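Putative type VI secretion protein (Escherichia coli, PDB 4PS2) is the helical C-terminal part of TssB, which probably builds the contractile sheath of the type VI secretion system together with TssC. Local coordinates at residues P24-K27 and A28-A31; S34-R37 and D38-N42; L57-P60 and A61-Q64. All coordinates share one frame; numbering follows the deposited sequence.

Contact 1 (P24-K27 and A28-A31)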
loop_
_atom_site.group_PDB
_atom_site.type_symbol
_atom_site.label_atom_id
_atom_site.label_comp_id
_atom_site.label_asym_id
_atom_site.label_seq_id
_atom_site.Cartn_x
_atom_site.Cartn_y
_atom_site.Cartn_z
ATOM N N PRO A 24 -8.696 -1.130 3.315
ATOM C CA PRO A 24 -8.005 -0.787 2.050
ATOM C C PRO A 24 -6.626 -0.141 2.252
ATOM O O PRO A 24 -5.723 -0.355 1.440
ATOM C CB PRO A 24 -8.969 0.196 1.360
ATOM C CG PRO A 24 -10.262 0.040 2.063
ATOM C CD PRO A 24 -9.945 -0.342 3.456
ATOM N N ARG A 25 -6.459 0.625 3.336
ATOM C CA ARG A 25 -5.195 1.276 3.677
ATOM C C ARG A 25 -4.118 0.224 3.944
ATOM O O ARG A 25 -3.037 0.288 3.359
ATOM C CB ARG A 25 -5.395 2.211 4.885
ATOM C CG ARG A 25 -4.109 2.788 5.478
ATOM C CD ARG A 25 -4.368 3.644 6.720
ATOM N NE ARG A 25 -3.095 4.111 7.271
ATOM C CZ ARG A 25 -2.394 3.481 8.209
ATOM N NH1 ARG A 25 -2.869 2.381 8.776
ATOM N NH2 ARG A 25 -1.228 3.964 8.608
ATOM N N LEU A 26 -4.417 -0.750 4.804
ATOM C CA LEU A 26 -3.492 -1.835 5.135
ATOM C C LEU A 26 -3.200 -2.751 3.951
ATOM O O LEU A 26 -2.077 -3.253 3.816
ATOM C CB LEU A 26 -4.008 -2.639 6.324
ATOM C CG LEU A 26 -3.923 -1.893 7.653
ATOM C CD1 LEU A 26 -4.701 -2.618 8.690
ATOM C CD2 LEU A 26 -2.470 -1.704 8.111
ATOM N N LYS A 27 -4.199 -2.954 3.088
ATOM C CA LYS A 27 -4.045 -3.761 1.883
ATOM C C LYS A 27 -3.066 -3.050 0.932
ATOM O O LYS A 27 -2.165 -3.695 0.403
ATOM C CB LYS A 27 -5.398 -3.950 1.191
ATOM C CG LYS A 27 -5.367 -4.939 0.014
ATOM C CD LYS A 27 -6.652 -4.804 -0.825
ATOM C CE LYS A 27 -6.752 -5.799 -1.955
ATOM N NZ LYS A 27 -5.916 -5.418 -3.125
ATOM N N ALA A 28 -3.237 -1.724 0.731
ATOM C CA ALA A 28 -2.330 -0.944 -0.118
ATOM C C ALA A 28 -0.890 -0.968 0.436
ATOM O O ALA A 28 0.046 -1.155 -0.330
ATOM C CB ALA A 28 -2.833 0.489 -0.252
ATOM N N MET A 29 -0.730 -0.808 1.762
ATOM C CA MET A 29 0.560 -0.832 2.456
ATOM C C MET A 29 1.284 -2.183 2.300
ATOM O O MET A 29 2.506 -2.199 2.109
ATOM C CB MET A 29 0.351 -0.530 3.948
ATOM C CG MET A 29 0.145 0.970 4.251
ATOM S SD MET A 29 -0.474 1.226 5.942
ATOM C CE MET A 29 0.953 0.929 6.849
ATOM N N LEU A 30 0.542 -3.313 2.416
ATOM C CA LEU A 30 1.153 -4.629 2.265
ATOM C C LEU A 30 1.497 -4.874 0.780
ATOM O O LEU A 30 2.591 -5.360 0.485
ATOM C CB LEU A 30 0.282 -5.746 2.847
ATOM C CG LEU A 30 0.856 -7.167 2.750
ATOM C CD1 LEU A 30 2.220 -7.291 3.471
ATOM C CD2 LEU A 30 -0.150 -8.197 3.277
ATOM N N ALA A 31 0.595 -4.517 -0.141
ATOM C CA ALA A 31 0.885 -4.671 -1.580
ATOM C C ALA A 31 2.092 -3.806 -2.014
ATOM O O ALA A 31 2.907 -4.227 -2.845
ATOM C CB ALA A 31 -0.342 -4.324 -2.405
#
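Met29 lays its sulfur over the guanidinium of Arg25, one helical turn back. SD stands 3.7 Å above the plane, over the centre of the group, and its closest atom there is Arg25 CZ. NH1 and NH2 of Arg25 are nearly as close to it. The approach is onto a face of the group. The Arg25 chain runs extended from CG to NE, with CG anti to the backbone N (chi1 171°). Met29 starts the other way, with CG beside its own backbone N (chi1 -78°), and the two side chains slant across each other. Met29 CE lies 4.1 Å from Arg25 NH2. Leu26 CD2 also touches Met29 SD, at 4.2 Å, a looser apolar contact.

All of this sits within about two turns of helix 16-40, held by successive i to i+4 backbone bonds. Met29 N donates to Arg25 O at 3.0 Å, and Ala28 N to Pro24 O at 2.9 Å. Leu30 N and Ala31 N bond in the same way to Leu26 O and Lys27 O. Pro24 kinks the helix, because its N makes no bond to the turn before. Ala28 is buried, and its methyl faces Leu62 and Leu70. The Arg25 side chain touches Leu66 of helix 64-71 and lies about 6 Å from a bound zinc ion.

Contact 2 (S34-R37 and D38-N42)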
loop_
_atom_site.group_PDB
_atom_site.type_symbol
_atom_site.label_atom_id
_atom_site.label_comp_id
_atom_site.label_asym_id
_atom_site.label_seq_id
_atom_site.Cartn_x
_atom_site.Cartn_y
_atom_site.Cartn_z
ATOM N N SER A 34 5.412 -5.427 -0.674
ATOM C CA SER A 34 5.770 -6.568 -1.532
ATOM C C SER A 34 6.345 -6.114 -2.869
ATOM O O SER A 34 7.332 -6.677 -3.351
ATOM C CB SER A 34 4.559 -7.476 -1.755
ATOM O OG SER A 34 4.038 -7.943 -0.520
ATOM N N LEU A 35 5.724 -5.098 -3.471
ATOM C CA LEU A 35 6.148 -4.555 -4.742
ATOM C C LEU A 35 7.541 -3.915 -4.629
ATOM O O LEU A 35 8.379 -4.150 -5.503
ATOM C CB LEU A 35 5.111 -3.558 -5.278
ATOM C CG LEU A 35 5.438 -2.991 -6.636
ATOM C CD1 LEU A 35 5.367 -4.068 -7.737
ATOM C CD2 LEU A 35 4.629 -1.768 -6.924
ATOM N N LEU A 36 7.791 -3.123 -3.564
ATOM C CA LEU A 36 9.112 -2.506 -3.348
ATOM C C LEU A 36 10.176 -3.576 -3.093
ATOM O O LEU A 36 11.303 -3.428 -3.551
ATOM C CB LEU A 36 9.086 -1.522 -2.177
ATOM C CG LEU A 36 8.390 -0.176 -2.417
ATOM C CD1 LEU A 36 8.099 0.514 -1.073
ATOM C CD2 LEU A 36 9.251 0.742 -3.293
ATOM N N ARG A 37 9.827 -4.658 -2.383
ATOM C CA ARG A 37 10.779 -5.738 -2.128
ATOM C C ARG A 37 11.126 -6.434 -3.442
ATOM O O ARG A 37 12.294 -6.744 -3.672
ATOM C CB ARG A 37 10.237 -6.726 -1.087
ATOM C CG ARG A 37 10.149 -6.093 0.312
ATOM C CD ARG A 37 9.602 -7.019 1.392
ATOM N NE ARG A 37 10.552 -8.095 1.668
ATOM C CZ ARG A 37 11.630 -7.980 2.440
ATOM N NH1 ARG A 37 11.882 -6.839 3.079
ATOM N NH2 ARG A 37 12.453 -9.002 2.590
ATOM N N ASP A 38 10.117 -6.647 -4.317
ATOM C CA ASP A 38 10.290 -7.256 -5.648
ATOM C C ASP A 38 11.232 -6.402 -6.480
ATOM O O ASP A 38 12.204 -6.920 -7.032
ATOM C CB ASP A 38 8.925 -7.408 -6.367
ATOM C CG ASP A 38 8.017 -8.480 -5.783
ATOM O OD1 ASP A 38 8.529 -9.382 -5.084
ATOM O OD2 ASP A 38 6.783 -8.400 -6.001
ATOM N N LEU A 39 10.980 -5.086 -6.528
ATOM C CA LEU A 39 11.825 -4.140 -7.249
ATOM C C LEU A 39 13.268 -4.156 -6.703
ATOM O O LEU A 39 14.216 -4.273 -7.490
ATOM C CB LEU A 39 11.264 -2.721 -7.139
ATOM C CG LEU A 39 12.085 -1.636 -7.862
ATOM C CD1 LEU A 39 11.869 -1.690 -9.370
ATOM C CD2 LEU A 39 11.744 -0.251 -7.337
ATOM N N LYS A 40 13.423 -4.002 -5.366
ATOM C CA LYS A 40 14.755 -3.965 -4.739
ATOM C C LYS A 40 15.531 -5.265 -4.889
ATOM O O LYS A 40 16.757 -5.216 -4.956
ATOM C CB LYS A 40 14.702 -3.478 -3.280
ATOM C CG LYS A 40 14.281 -2.004 -3.153
ATOM C CD LYS A 40 13.924 -1.638 -1.718
ATOM C CE LYS A 40 13.111 -0.365 -1.586
ATOM N NZ LYS A 40 13.940 0.856 -1.733
ATOM N N ALA A 41 14.834 -6.428 -4.962
ATOM C CA ALA A 41 15.500 -7.721 -5.184
ATOM C C ALA A 41 15.650 -8.018 -6.677
ATOM O O ALA A 41 16.077 -9.111 -7.042
ATOM C CB ALA A 41 14.760 -8.849 -4.479
ATOM N N ASN A 42 15.301 -7.039 -7.544
ATOM C CA ASN A 42 15.375 -7.119 -9.006
ATOM C C ASN A 42 14.505 -8.230 -9.633
ATOM O O ASN A 42 14.810 -8.707 -10.731
ATOM C CB ASN A 42 16.842 -7.227 -9.454
ATOM C CG ASN A 42 17.346 -5.956 -10.055
ATOM O OD1 ASN A 42 17.145 -5.684 -11.245
ATOM N ND2 ASN A 42 17.968 -5.131 -9.230
#
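A Schellman motif ends helix 16-40 here. Asn42, at positive phi (61°), is its C-prime residue. Asn42 N bonds to Leu39 O at 3.0 Å, and Leu43 N reaches back to Asp38 O. Before this end the regular i to i+4 bonds continue. Asp38 N donates to Ser34 O at 2.9 Å, and Lys40 N to Leu36 O at 2.8 Å. The last of them, Ala41 N to Arg37 O, is more bent, with an angle of 146° at the hydrogen.

Two side chains fold back over the turn before. Asp38 holds CG beside its own backbone N (chi1 -71°), and this sets the carboxylate against Ser34 O. Asp38 OD2 is 3.2 Å from Ser34 O. Both are acceptors, so the approach is not a bond. Lys40 runs its methylenes past Leu36 O, with CG at 3.3 Å from that oxygen. Farther out, Lys40 CE lies 4.2 Å from Leu36 CB. The hydroxyl of Ser34 turns back to bond Leu30 O.

Leu35 and Leu39 pack on Phe49 of helix 46-57. Leu36 touches Leu73 and Lys40 touches Pro75, both in the C-terminal loop, while Asp38 meets Leu44 in the loop that leads to helix 46-57.

Contact 3 (L57-P60 and A61-Q64)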
loop_
_atom_site.group_PDB
_atom_site.type_symbol
_atom_site.label_atom_id
_atom_site.label_comp_id
_atom_site.label_asym_id
_atom_site.label_seq_id
_atom_site.Cartn_x
_atom_site.Cartn_y
_atom_site.Cartn_z
ATOM N N LEU A 57 -2.443 1.965 -6.225
ATOM C CA LEU A 57 -2.857 3.290 -5.802
ATOM C C LEU A 57 -4.187 3.768 -6.398
ATOM O O LEU A 57 -4.701 4.766 -6.028
ATOM C CB LEU A 57 -1.767 4.297 -6.049
ATOM C CG LEU A 57 -0.421 3.990 -5.429
ATOM C CD1 LEU A 57 0.629 4.970 -5.853
ATOM C CD2 LEU A 57 -0.405 3.815 -3.946
ATOM N N ARG A 58 -4.709 2.979 -7.301
ATOM C CA ARG A 58 -5.987 3.210 -7.963
ATOM C C ARG A 58 -7.181 3.035 -6.990
ATOM O O ARG A 58 -8.214 3.647 -7.230
ATOM C CB ARG A 58 -6.084 2.237 -9.152
ATOM C CG ARG A 58 -7.314 2.327 -10.042
ATOM C CD ARG A 58 -7.192 1.375 -11.223
ATOM N NE ARG A 58 -5.936 1.577 -11.948
ATOM C CZ ARG A 58 -5.251 0.612 -12.551
ATOM N NH1 ARG A 58 -5.709 -0.637 -12.554
ATOM N NH2 ARG A 58 -4.111 0.888 -13.167
ATOM N N ASP A 59 -7.040 2.236 -5.896
ATOM C CA ASP A 59 -8.122 1.990 -4.929
ATOM C C ASP A 59 -8.820 3.292 -4.500
ATOM O O ASP A 59 -8.181 4.172 -3.926
ATOM C CB ASP A 59 -7.634 1.192 -3.703
ATOM C CG ASP A 59 -8.745 0.541 -2.884
ATOM O OD1 ASP A 59 -9.861 1.104 -2.827
ATOM O OD2 ASP A 59 -8.486 -0.502 -2.268
ATOM N N PRO A 60 -10.114 3.469 -4.847
ATOM C CA PRO A 60 -10.778 4.745 -4.519
ATOM C C PRO A 60 -11.048 4.977 -3.028
ATOM O O PRO A 60 -11.358 6.096 -2.631
ATOM C CB PRO A 60 -12.059 4.718 -5.360
ATOM C CG PRO A 60 -12.275 3.293 -5.704
ATOM C CD PRO A 60 -10.990 2.564 -5.626
ATOM N N ALA A 61 -10.916 3.933 -2.200
ATOM C CA ALA A 61 -11.141 4.022 -0.758
ATOM C C ALA A 61 -9.913 4.613 -0.038
ATOM O O ALA A 61 -10.014 4.972 1.136
ATOM C CB ALA A 61 -11.478 2.651 -0.203
ATOM N N LEU A 62 -8.763 4.763 -0.755
ATOM C CA LEU A 62 -7.544 5.328 -0.162
ATOM C C LEU A 62 -7.608 6.820 -0.063
ATOM O O LEU A 62 -8.217 7.466 -0.916
ATOM C CB LEU A 62 -6.304 4.968 -0.989
ATOM C CG LEU A 62 -6.021 3.480 -1.210
ATOM C CD1 LEU A 62 -4.747 3.292 -1.992
ATOM C CD2 LEU A 62 -5.980 2.714 0.110
ATOM N N SER A 63 -6.929 7.394 0.941
ATOM C CA SER A 63 -6.850 8.848 1.032
ATOM C C SER A 63 -5.705 9.293 0.095
ATOM O O SER A 63 -4.796 8.506 -0.176
ATOM C CB SER A 63 -6.609 9.297 2.472
ATOM O OG SER A 63 -5.287 9.023 2.904
ATOM N N GLN A 64 -5.752 10.531 -0.417
ATOM C CA GLN A 64 -4.675 11.023 -1.267
ATOM C C GLN A 64 -3.405 11.220 -0.411
ATOM O O GLN A 64 -2.286 11.045 -0.909
ATOM C CB GLN A 64 -5.087 12.311 -2.017
ATOM C CG GLN A 64 -4.041 12.831 -3.034
ATOM C CD GLN A 64 -3.666 11.818 -4.096
ATOM O OE1 GLN A 64 -4.523 11.189 -4.732
ATOM N NE2 GLN A 64 -2.368 11.659 -4.333
#
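Asp59 meets Leu62 with its CB and Ala61 with its carboxylate. Its CB lies 3.7 Å from Leu62 CG and 4.0 Å from Leu62 CD1. Next, Asp59 CG is anti to the backbone N (chi1 -162°), which puts it beside the carbonyl carbon, where OD1 can meet the amide of Ala61. At the tip, OD1 accepts a hydrogen bond from Ala61 N at 3.1 Å. The amide comes to the anti side of OD1, 33° out of the carboxylate plane, and the bond is nearly straight at hydrogen (163°). The same OD1 is 3.4 Å from Ala61 CB. OD2 turns to Pro24 of helix 16-40.

This is an Asx turn, here followed by Pro60, superposed on a type I beta turn from Asp59 to Leu62. Leu62 N bonds to Asp59 O at 3.3 Å, from well above the carbonyl plane. Ser63 then N-caps helix 64-71, its OG taking the N-H of Leu66.

Asp59 thus grips the turn by two oxygens, one from its side chain and one from its backbone. Asp59 O also accepts from NH2 of Arg67, whose NE bonds Leu57 O. That positive group probably helps to balance the carbonyls gathered at this loop.

In the fold
Contacts 1 and 2 are successive parts of helix 16-40, with centres 16 Å apart. Contact 3 is the loop between helices 46-57 and 64-71. Contact 1 lies near the centre of the chain, yet most of it is at the surface. Contacts 2 and 3 are partly buried, on opposite sides of that centre, and do not touch. Contacts 1 and 3 do meet: Pro24 CG packs on Ala61 CB at 3.7 Å, and Ala28 CB on Leu62 CD1 at 3.8 Å. The two helical contacts rest on regular backbone bonds with side chains laid along them, whereas the loop adds a side-chain acceptor to the single backbone bond of its turn.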